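Local coordinates for protein fatty acid synthase 1, isoform A (PDB 6FN6) that probably makes long-chain saturated fatty acids from acetyl-CoA and malonyl-CoA using NADPH, this piece holding the dehydratase, enoyl reductase and ketoreductase domains, at residues A[570-575]-A[583-588]; A[635-640]-A[658-663]; A[562-567]-A[912-917]. All blocks are in the same frame, centred on the assembly; numbering follows the deposited sequence.

Interaction 1 of 3, residues A[570-575]-A[583-588]; sequences AYVNAL and LKWIEA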
loop_
_atom_site.group_PDB
_atom_site.type_symbol
_atom_site.label_atom_id
_atom_site.label_comp_id
_atom_site.label_asym_id
_atom_site.label_seq_id
_atom_site.Cartn_x
_atom_site.Cartn_y
_atom_site.Cartn_z
ATOM N N ALA A 570 -36.657 10.832 -25.811
ATOM C CA ALA A 570 -35.362 11.490 -25.844
ATOM C C ALA A 570 -34.507 11.103 -24.647
ATOM O O ALA A 570 -35.000 10.560 -23.657
ATOM C CB ALA A 570 -35.544 12.998 -25.890
ATOM N N TYR A 571 -33.213 11.374 -24.758
ATOM C CA TYR A 571 -32.285 11.156 -23.659
ATOM C C TYR A 571 -31.359 12.360 -23.572
ATOM O O TYR A 571 -31.304 13.175 -24.494
ATOM C CB TYR A 571 -31.484 9.864 -23.859
ATOM C CG TYR A 571 -30.501 9.929 -25.002
ATOM C CD1 TYR A 571 -30.905 9.677 -26.308
ATOM C CD2 TYR A 571 -29.169 10.243 -24.778
ATOM C CE1 TYR A 571 -30.008 9.738 -27.360
ATOM C CE2 TYR A 571 -28.266 10.306 -25.821
ATOM C CZ TYR A 571 -28.691 10.053 -27.111
ATOM O OH TYR A 571 -27.792 10.115 -28.153
ATOM N N VAL A 572 -30.640 12.473 -22.461
ATOM C CA VAL A 572 -29.723 13.583 -22.259
ATOM C C VAL A 572 -28.325 13.143 -22.659
ATOM O O VAL A 572 -27.918 12.014 -22.380
ATOM C CB VAL A 572 -29.764 14.086 -20.805
ATOM C CG1 VAL A 572 -28.742 15.201 -20.583
ATOM C CG2 VAL A 572 -31.164 14.567 -20.455
ATOM N N ASN A 573 -27.596 14.037 -23.315
ATOM C CA ASN A 573 -26.242 13.740 -23.749
ATOM C C ASN A 573 -25.344 14.958 -23.591
ATOM O O ASN A 573 -25.771 16.091 -23.813
ATOM C CB ASN A 573 -26.244 13.281 -25.208
ATOM C CG ASN A 573 -24.883 12.796 -25.670
ATOM O OD1 ASN A 573 -24.047 12.389 -24.862
ATOM N ND2 ASN A 573 -24.653 12.843 -26.978
ATOM N N ALA A 574 -24.100 14.712 -23.194
ATOM C CA ALA A 574 -23.084 15.753 -23.150
ATOM C C ALA A 574 -22.292 15.714 -24.450
ATOM O O ALA A 574 -21.460 14.830 -24.648
ATOM C CB ALA A 574 -22.170 15.562 -21.953
ATOM N N LEU A 575 -22.560 16.667 -25.337
ATOM C CA LEU A 575 -21.955 16.662 -26.666
ATOM C C LEU A 575 -20.440 16.872 -26.616
ATOM O O LEU A 575 -19.685 16.141 -27.259
ATOM C CB LEU A 575 -22.606 17.744 -27.527
ATOM C CG LEU A 575 -24.137 17.690 -27.585
ATOM C CD1 LEU A 575 -24.683 18.746 -28.537
ATOM C CD2 LEU A 575 -24.640 16.301 -27.974
ATOM N N LEU A 583 -24.881 19.884 -22.331
ATOM C CA LEU A 583 -25.929 18.955 -21.915
ATOM C C LEU A 583 -27.259 19.322 -22.563
ATOM O O LEU A 583 -27.830 20.375 -22.279
ATOM C CB LEU A 583 -26.073 18.946 -20.393
ATOM C CG LEU A 583 -24.954 18.245 -19.623
ATOM C CD1 LEU A 583 -24.987 18.632 -18.155
ATOM C CD2 LEU A 583 -25.070 16.737 -19.780
ATOM N N LYS A 584 -27.749 18.450 -23.438
ATOM C CA LYS A 584 -29.000 18.705 -24.137
ATOM C C LYS A 584 -29.778 17.409 -24.358
ATOM O O LYS A 584 -29.199 16.324 -24.391
ATOM C CB LYS A 584 -28.730 19.385 -25.486
ATOM C CG LYS A 584 -28.143 20.793 -25.386
ATOM C CD LYS A 584 -28.034 21.443 -26.761
ATOM C CE LYS A 584 -27.576 22.894 -26.681
ATOM N NZ LYS A 584 -26.134 23.022 -26.325
ATOM N N TRP A 585 -31.094 17.527 -24.489
ATOM C CA TRP A 585 -31.935 16.379 -24.800
ATOM C C TRP A 585 -31.785 16.012 -26.270
ATOM O O TRP A 585 -31.767 16.886 -27.138
ATOM C CB TRP A 585 -33.399 16.667 -24.473
ATOM C CG TRP A 585 -33.677 16.765 -23.008
ATOM C CD1 TRP A 585 -33.604 17.883 -22.231
ATOM C CD2 TRP A 585 -34.079 15.698 -22.142
ATOM N NE1 TRP A 585 -33.935 17.577 -20.931
ATOM C CE2 TRP A 585 -34.230 16.242 -20.851
ATOM C CE3 TRP A 585 -34.325 14.336 -22.332
ATOM C CZ2 TRP A 585 -34.616 15.470 -19.758
ATOM C CZ3 TRP A 585 -34.707 13.573 -21.246
ATOM C CH2 TRP A 585 -34.849 14.140 -19.976
ATOM N N ILE A 586 -31.684 14.716 -26.542
ATOM C CA ILE A 586 -31.536 14.227 -27.904
ATOM C C ILE A 586 -32.653 13.243 -28.198
ATOM O O ILE A 586 -33.007 12.427 -27.350
ATOM C CB ILE A 586 -30.163 13.567 -28.111
ATOM C CG1 ILE A 586 -29.033 14.521 -27.706
ATOM C CG2 ILE A 586 -30.001 13.104 -29.555
ATOM C CD1 ILE A 586 -28.974 15.806 -28.507
ATOM N N GLU A 587 -33.204 13.309 -29.403
ATOM C CA GLU A 587 -34.250 12.375 -29.792
ATOM C C GLU A 587 -33.664 10.972 -29.800
ATOM O O GLU A 587 -32.534 10.767 -30.245
ATOM C CB GLU A 587 -34.818 12.732 -31.164
ATOM C CG GLU A 587 -36.027 11.907 -31.573
ATOM C CD GLU A 587 -36.516 12.248 -32.969
ATOM O OE1 GLU A 587 -37.543 11.680 -33.395
ATOM O OE2 GLU A 587 -35.873 13.081 -33.643
ATOM N N ALA A 588 -34.434 10.006 -29.314
ATOM C CA ALA A 588 -33.948 8.639 -29.210
ATOM C C ALA A 588 -34.539 7.781 -30.311
ATOM O O ALA A 588 -35.571 8.122 -30.887
ATOM C CB ALA A 588 -34.288 8.059 -27.846
#

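Interaction 2 of 3, residues A[635-640]-A[658-663]; sequences QDCVLG and PAKSLA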
loop_
_atom_site.group_PDB
_atom_site.type_symbol
_atom_site.label_atom_id
_atom_site.label_comp_id
_atom_site.label_asym_id
_atom_site.label_seq_id
_atom_site.Cartn_x
_atom_site.Cartn_y
_atom_site.Cartn_z
ATOM N N GLN A 635 -21.618 3.387 -26.584
ATOM C CA GLN A 635 -22.968 3.946 -26.623
ATOM C C GLN A 635 -22.992 5.469 -26.495
ATOM O O GLN A 635 -22.054 6.077 -25.978
ATOM C CB GLN A 635 -23.817 3.335 -25.502
ATOM C CG GLN A 635 -23.905 1.814 -25.526
ATOM C CD GLN A 635 -24.849 1.295 -26.593
ATOM O OE1 GLN A 635 -25.840 1.942 -26.930
ATOM N NE2 GLN A 635 -24.545 0.119 -27.130
ATOM N N ASP A 636 -24.078 6.071 -26.974
ATOM C CA ASP A 636 -24.282 7.515 -26.873
ATOM C C ASP A 636 -25.071 7.853 -25.609
ATOM O O ASP A 636 -24.754 8.808 -24.901
ATOM C CB ASP A 636 -25.018 8.042 -28.108
ATOM C CG ASP A 636 -24.077 8.412 -29.241
ATOM O OD1 ASP A 636 -22.937 8.844 -28.964
ATOM O OD2 ASP A 636 -24.479 8.266 -30.414
ATOM N N CYS A 637 -26.110 7.064 -25.348
ATOM C CA CYS A 637 -26.968 7.244 -24.181
ATOM C C CYS A 637 -26.424 6.455 -22.993
ATOM O O CYS A 637 -26.612 5.243 -22.916
ATOM C CB CYS A 637 -28.398 6.803 -24.509
ATOM S SG CYS A 637 -29.502 6.615 -23.087
ATOM N N VAL A 638 -25.727 7.136 -22.087
ATOM C CA VAL A 638 -25.080 6.462 -20.961
ATOM C C VAL A 638 -25.434 7.071 -19.602
ATOM O O VAL A 638 -25.226 6.442 -18.568
ATOM C CB VAL A 638 -23.550 6.454 -21.149
ATOM C CG1 VAL A 638 -23.176 5.645 -22.373
ATOM C CG2 VAL A 638 -23.018 7.875 -21.279
ATOM N N LEU A 639 -25.959 8.289 -19.599
ATOM C CA LEU A 639 -26.268 8.973 -18.348
ATOM C C LEU A 639 -27.507 8.364 -17.694
ATOM O O LEU A 639 -28.379 7.833 -18.381
ATOM C CB LEU A 639 -26.479 10.468 -18.601
ATOM C CG LEU A 639 -25.289 11.214 -19.217
ATOM C CD1 LEU A 639 -25.682 12.634 -19.608
ATOM C CD2 LEU A 639 -24.086 11.225 -18.287
ATOM N N GLY A 640 -27.580 8.433 -16.366
ATOM C CA GLY A 640 -28.738 7.928 -15.648
ATOM C C GLY A 640 -28.518 6.557 -15.043
ATOM O O GLY A 640 -28.494 5.557 -15.760
ATOM N N PRO A 658 -27.577 0.179 -15.001
ATOM C CA PRO A 658 -26.190 0.559 -15.287
ATOM C C PRO A 658 -26.082 1.899 -15.999
ATOM O O PRO A 658 -25.101 2.623 -15.816
ATOM C CB PRO A 658 -25.687 -0.579 -16.180
ATOM C CG PRO A 658 -26.903 -1.166 -16.783
ATOM C CD PRO A 658 -27.990 -1.012 -15.763
ATOM N N ALA A 659 -27.071 2.209 -16.827
ATOM C CA ALA A 659 -27.095 3.472 -17.545
ATOM C C ALA A 659 -28.471 3.715 -18.147
ATOM O O ALA A 659 -29.361 2.871 -18.034
ATOM C CB ALA A 659 -26.033 3.478 -18.629
ATOM N N LYS A 660 -28.630 4.885 -18.762
ATOM C CA LYS A 660 -29.756 5.181 -19.650
ATOM C C LYS A 660 -31.057 5.520 -18.923
ATOM O O LYS A 660 -32.133 5.446 -19.519
ATOM C CB LYS A 660 -29.998 4.005 -20.602
ATOM C CG LYS A 660 -28.774 3.605 -21.413
ATOM C CD LYS A 660 -29.015 2.347 -22.229
ATOM C CE LYS A 660 -27.838 2.049 -23.151
ATOM N NZ LYS A 660 -27.586 3.142 -24.137
ATOM N N SER A 661 -30.975 5.897 -17.650
ATOM C CA SER A 661 -32.177 6.232 -16.891
ATOM C C SER A 661 -32.543 7.701 -17.071
ATOM O O SER A 661 -33.670 8.109 -16.787
ATOM C CB SER A 661 -31.990 5.929 -15.403
ATOM O OG SER A 661 -31.389 7.023 -14.730
ATOM N N LEU A 662 -31.592 8.492 -17.557
ATOM C CA LEU A 662 -31.824 9.916 -17.737
ATOM C C LEU A 662 -32.451 10.130 -19.108
ATOM O O LEU A 662 -31.877 10.773 -19.987
ATOM C CB LEU A 662 -30.523 10.706 -17.592
ATOM C CG LEU A 662 -30.658 12.229 -17.525
ATOM C CD1 LEU A 662 -31.525 12.658 -16.348
ATOM C CD2 LEU A 662 -29.289 12.880 -17.434
ATOM N N ALA A 663 -33.643 9.566 -19.267
ATOM C CA ALA A 663 -34.369 9.602 -20.524
ATOM C C ALA A 663 -35.862 9.559 -20.238
ATOM O O ALA A 663 -36.275 9.325 -19.104
ATOM C CB ALA A 663 -33.957 8.438 -21.410
#

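Interaction 3 of 3, residues A[562-567]-A[912-917]; sequences QATLQV and LINAIP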
loop_
_atom_site.group_PDB
_atom_site.type_symbol
_atom_site.label_atom_id
_atom_site.label_comp_id
_atom_site.label_asym_id
_atom_site.label_seq_id
_atom_site.Cartn_x
_atom_site.Cartn_y
_atom_site.Cartn_z
ATOM N N GLN A 562 -28.919 24.219 -34.114
ATOM C CA GLN A 562 -29.336 23.615 -32.851
ATOM C C GLN A 562 -30.829 23.845 -32.634
ATOM O O GLN A 562 -31.248 24.351 -31.592
ATOM C CB GLN A 562 -28.535 24.174 -31.669
ATOM C CG GLN A 562 -27.065 23.765 -31.632
ATOM C CD GLN A 562 -26.871 22.285 -31.335
ATOM O OE1 GLN A 562 -27.451 21.424 -31.997
ATOM N NE2 GLN A 562 -26.053 21.985 -30.332
ATOM N N ALA A 563 -31.626 23.468 -33.628
ATOM C CA ALA A 563 -33.075 23.607 -33.557
ATOM C C ALA A 563 -33.676 22.469 -32.742
ATOM O O ALA A 563 -33.150 21.357 -32.724
ATOM C CB ALA A 563 -33.676 23.636 -34.948
ATOM N N THR A 564 -34.785 22.762 -32.070
ATOM C CA THR A 564 -35.418 21.819 -31.157
ATOM C C THR A 564 -36.858 21.524 -31.566
ATOM O O THR A 564 -37.694 22.423 -31.645
ATOM C CB THR A 564 -35.410 22.352 -29.709
ATOM O OG1 THR A 564 -36.104 23.604 -29.649
ATOM C CG2 THR A 564 -33.982 22.544 -29.217
ATOM N N LEU A 565 -37.125 20.250 -31.842
ATOM C CA LEU A 565 -38.464 19.790 -32.189
ATOM C C LEU A 565 -39.064 18.977 -31.045
ATOM O O LEU A 565 -38.343 18.319 -30.299
ATOM C CB LEU A 565 -38.421 18.936 -33.458
ATOM C CG LEU A 565 -38.017 19.628 -34.762
ATOM C CD1 LEU A 565 -38.137 18.654 -35.924
ATOM C CD2 LEU A 565 -38.832 20.890 -35.026
ATOM N N GLN A 566 -40.384 19.034 -30.905
ATOM C CA GLN A 566 -41.073 18.295 -29.850
ATOM C C GLN A 566 -41.157 16.812 -30.203
ATOM O O GLN A 566 -41.959 16.406 -31.041
ATOM C CB GLN A 566 -42.476 18.861 -29.612
ATOM C CG GLN A 566 -42.503 20.172 -28.836
ATOM C CD GLN A 566 -43.866 20.466 -28.230
ATOM O OE1 GLN A 566 -44.903 20.178 -28.831
ATOM N NE2 GLN A 566 -43.870 21.036 -27.029
ATOM N N VAL A 567 -40.310 16.013 -29.563
ATOM C CA VAL A 567 -40.265 14.576 -29.802
ATOM C C VAL A 567 -40.909 13.821 -28.643
ATOM O O VAL A 567 -41.112 14.378 -27.564
ATOM C CB VAL A 567 -38.817 14.106 -30.027
ATOM C CG1 VAL A 567 -38.186 14.872 -31.182
ATOM C CG2 VAL A 567 -37.989 14.281 -28.754
ATOM N N LEU A 912 -44.592 15.374 -24.795
ATOM C CA LEU A 912 -43.576 15.704 -25.774
ATOM C C LEU A 912 -42.513 16.525 -25.069
ATOM O O LEU A 912 -42.817 17.316 -24.175
ATOM C CB LEU A 912 -44.174 16.484 -26.944
ATOM C CG LEU A 912 -45.182 15.743 -27.826
ATOM C CD1 LEU A 912 -45.797 16.704 -28.824
ATOM C CD2 LEU A 912 -44.537 14.569 -28.542
ATOM N N ILE A 913 -41.264 16.335 -25.470
ATOM C CA ILE A 913 -40.156 17.057 -24.869
ATOM C C ILE A 913 -39.314 17.646 -25.984
ATOM O O ILE A 913 -39.139 17.030 -27.034
ATOM C CB ILE A 913 -39.326 16.140 -23.945
ATOM C CG1 ILE A 913 -38.229 16.945 -23.239
ATOM C CG2 ILE A 913 -38.725 14.983 -24.739
ATOM C CD1 ILE A 913 -37.525 16.188 -22.117
ATOM N N ASN A 914 -38.808 18.852 -25.760
ATOM C CA ASN A 914 -37.990 19.516 -26.759
ATOM C C ASN A 914 -36.588 18.925 -26.760
ATOM O O ASN A 914 -35.839 19.058 -25.791
ATOM C CB ASN A 914 -37.944 21.020 -26.495
ATOM C CG ASN A 914 -39.299 21.677 -26.645
ATOM O OD1 ASN A 914 -39.700 22.055 -27.746
ATOM N ND2 ASN A 914 -40.018 21.812 -25.536
ATOM N N ALA A 915 -36.243 18.266 -27.862
ATOM C CA ALA A 915 -34.936 17.646 -28.011
ATOM C C ALA A 915 -34.413 17.884 -29.418
ATOM O O ALA A 915 -35.185 18.110 -30.351
ATOM C CB ALA A 915 -35.015 16.153 -27.719
ATOM N N ILE A 916 -33.096 17.845 -29.565
ATOM C CA ILE A 916 -32.481 17.982 -30.872
ATOM C C ILE A 916 -32.924 16.778 -31.694
ATOM O O ILE A 916 -32.687 15.637 -31.292
ATOM C CB ILE A 916 -30.951 18.085 -30.768
ATOM C CG1 ILE A 916 -30.567 19.343 -29.988
ATOM C CG2 ILE A 916 -30.318 18.110 -32.156
ATOM C CD1 ILE A 916 -29.103 19.416 -29.604
ATOM N N PRO A 917 -33.587 17.018 -32.840
ATOM C CA PRO A 917 -34.054 15.866 -33.615
ATOM C C PRO A 917 -32.896 15.035 -34.152
ATOM O O PRO A 917 -31.816 15.566 -34.405
ATOM C CB PRO A 917 -34.857 16.506 -34.754
ATOM C CG PRO A 917 -34.301 17.878 -34.891
ATOM C CD PRO A 917 -33.892 18.296 -33.509
#

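Interaction 1 of 3, residues A[570-575]-A[583-588]
Tyr571 and Ile586 exchange two backbone hydrogen bonds. Tyr571 N reaches Ile586 O at 2.8 Å, and Ile586 N reaches Tyr571 O at 2.6 Å. Asn573 and Lys584 repeat the pattern further along. Here Asn573 N lies 3.0 Å from Lys584 O, and Lys584 N lies 3.1 Å from Asn573 O. Three non-hydrogen-bonded pairs alternate with these: Ala570 with Glu587, Val572 with Trp585, and Ala574 with Leu583.

The side chains then divide between two faces. On one, Val572 CG2 sits almost squarely over the six-membered ring of Trp585, 3.4 Å from its centroid and 6° off the normal, a CH-pi contact. This methyl is anti to the carbonyl carbon, beside the backbone N. Val572 CG1, anti to the backbone N (chi1 177°), faces Leu583 CD2, and Leu583 CD2 also touches Ala574 CB at 3.8 Å. The carbonyl of Ala570 lies at the edge of the indole, and Trp585 NE1 is satisfied by Asp873 O. Helix 876-885 packs on this face through Val876 and Phe880.

On the other face, Ile586 CB lies over the Tyr571 ring, offset toward the rim and 3.9 Å from Tyr571 CE1. Ala588 CB meets the same ring at its edge. Ile586 CG1 turns the other way and touches Asn573 CB at 3.9 Å. Glu587 points away from the partner strand, and its OE2 accepts a bond from Arg918 N.

The whole is an antiparallel beta hairpin with a seven-residue connection between the two segments. Its second strand also bonds to the backbone of Ile916. The hairpin is probably part of the enoyl reductase portion of this dehydratase-enoyl reductase-ketoreductase region.

Interaction 2 of 3, residues A[635-640]-A[658-663]
Gly640 and Ser661 meet where two loops flank the hairpin of strands 642-646 and 652-656. The loop 635-640 leads into this hairpin, and 658-663 leaves it in an inverse gamma turn centred on Leu662. Both probably belong to the enoyl reductase domain. Ser661 N donates to Gly640 O at 3.1 Å. The donor stands above the carbonyl plane, with a C=O...N angle of 104°. Gly640 has no side chain, and the backbone N atoms of Ser661 and Leu662 lie on the side where one would point. The hydroxyl of Ser661 bonds to the O of Glu642, the first residue of strand 642-646.

Leu639 O takes two weak bonds, from Lys660 N at 3.0 Å and from Leu662 N at 3.4 Å. Beside it, Leu639 CB touches Leu662 CD2 at 3.9 Å.

The Lys660 side chain reaches Cys637. It is extended as far as CE, then bends at chi4 (-61°), which brings NZ to the Cys637 carbonyl. Lys660 NZ is 2.6 Å from Cys637 O and lies in the carbonyl plane. On the way, Lys660 CG passes Cys637 SG at 3.5 Å. Gln635, which is poorly ordered, crosses the lysine side chain at about a right angle.

Backbone carbonyls thus accept all the hydrogen bonds between these segments. Most of the donors are backbone amides, and two of the bonds are weak. The lysine adds the one side-chain donor, and its ammonium group, if charged, would probably polarise the Cys637 carbonyl.

Interaction 3 of 3, residues A[562-567]-A[912-917]
Gln566 and Asn914 form the central, non-hydrogen-bonded pair of a short two-stranded antiparallel ribbon. It joins the chain just before the hairpin 570-574/583-587 to residues some 345 positions later, after strand 891-895.

The side chain of Gln566 starts with CB, 4.0 Å from both CB and CD1 of Leu912. CG is anti to the carbonyl carbon (chi1 -76°) and meets Asn914 OD1 at 3.5 Å. CD passes Leu912 CB. At the tip, Gln566 OE1 comes to 3.6 Å from Leu912 CD1. Gln566 and Asn914 lie side by side and point the same way, their amide planes 42° apart.

Paired backbone bonds join Leu565 with Ala915 and Val567 with Ile913. Ile913 N lies 2.9 Å from Val567 O. On the face opposite Gln566, Leu565 CD1 lies 4.0 Å from Pro917 CG, the two side chains crossing at about a right angle. Val567, Ile913 and Ala915 on this face are buried. Ala915 and Ile913 also pack on Trp585 of the hairpin. Val567 CG2 touches the CG2 methyl of Ile913. The same Val567 CG2 lies 3.7 Å from Ala915 CB.

In the fold
Strand 583-587 joins interactions 1 and 3: Trp585 O and Glu587 N each pair with the backbone of Ile916. On the other edge of the hairpin, Val572 N probably bonds to Leu662 O, tying interaction 1 to interaction 2. Interactions 2 and 3 do not touch; their nearest atoms are about 7 Å apart. Residues 562-567 and 912-917 close a long loop containing the other two contacts. Interactions 1 and 3 rest on regular strand pairing, with aromatic packing in the first and mostly aliphatic packing in the second. Interaction 2 joins irregular loops through three backbone bonds, two of them weak, and one from a lysine. All three are partly buried, and interaction 3 has the most exposed residues.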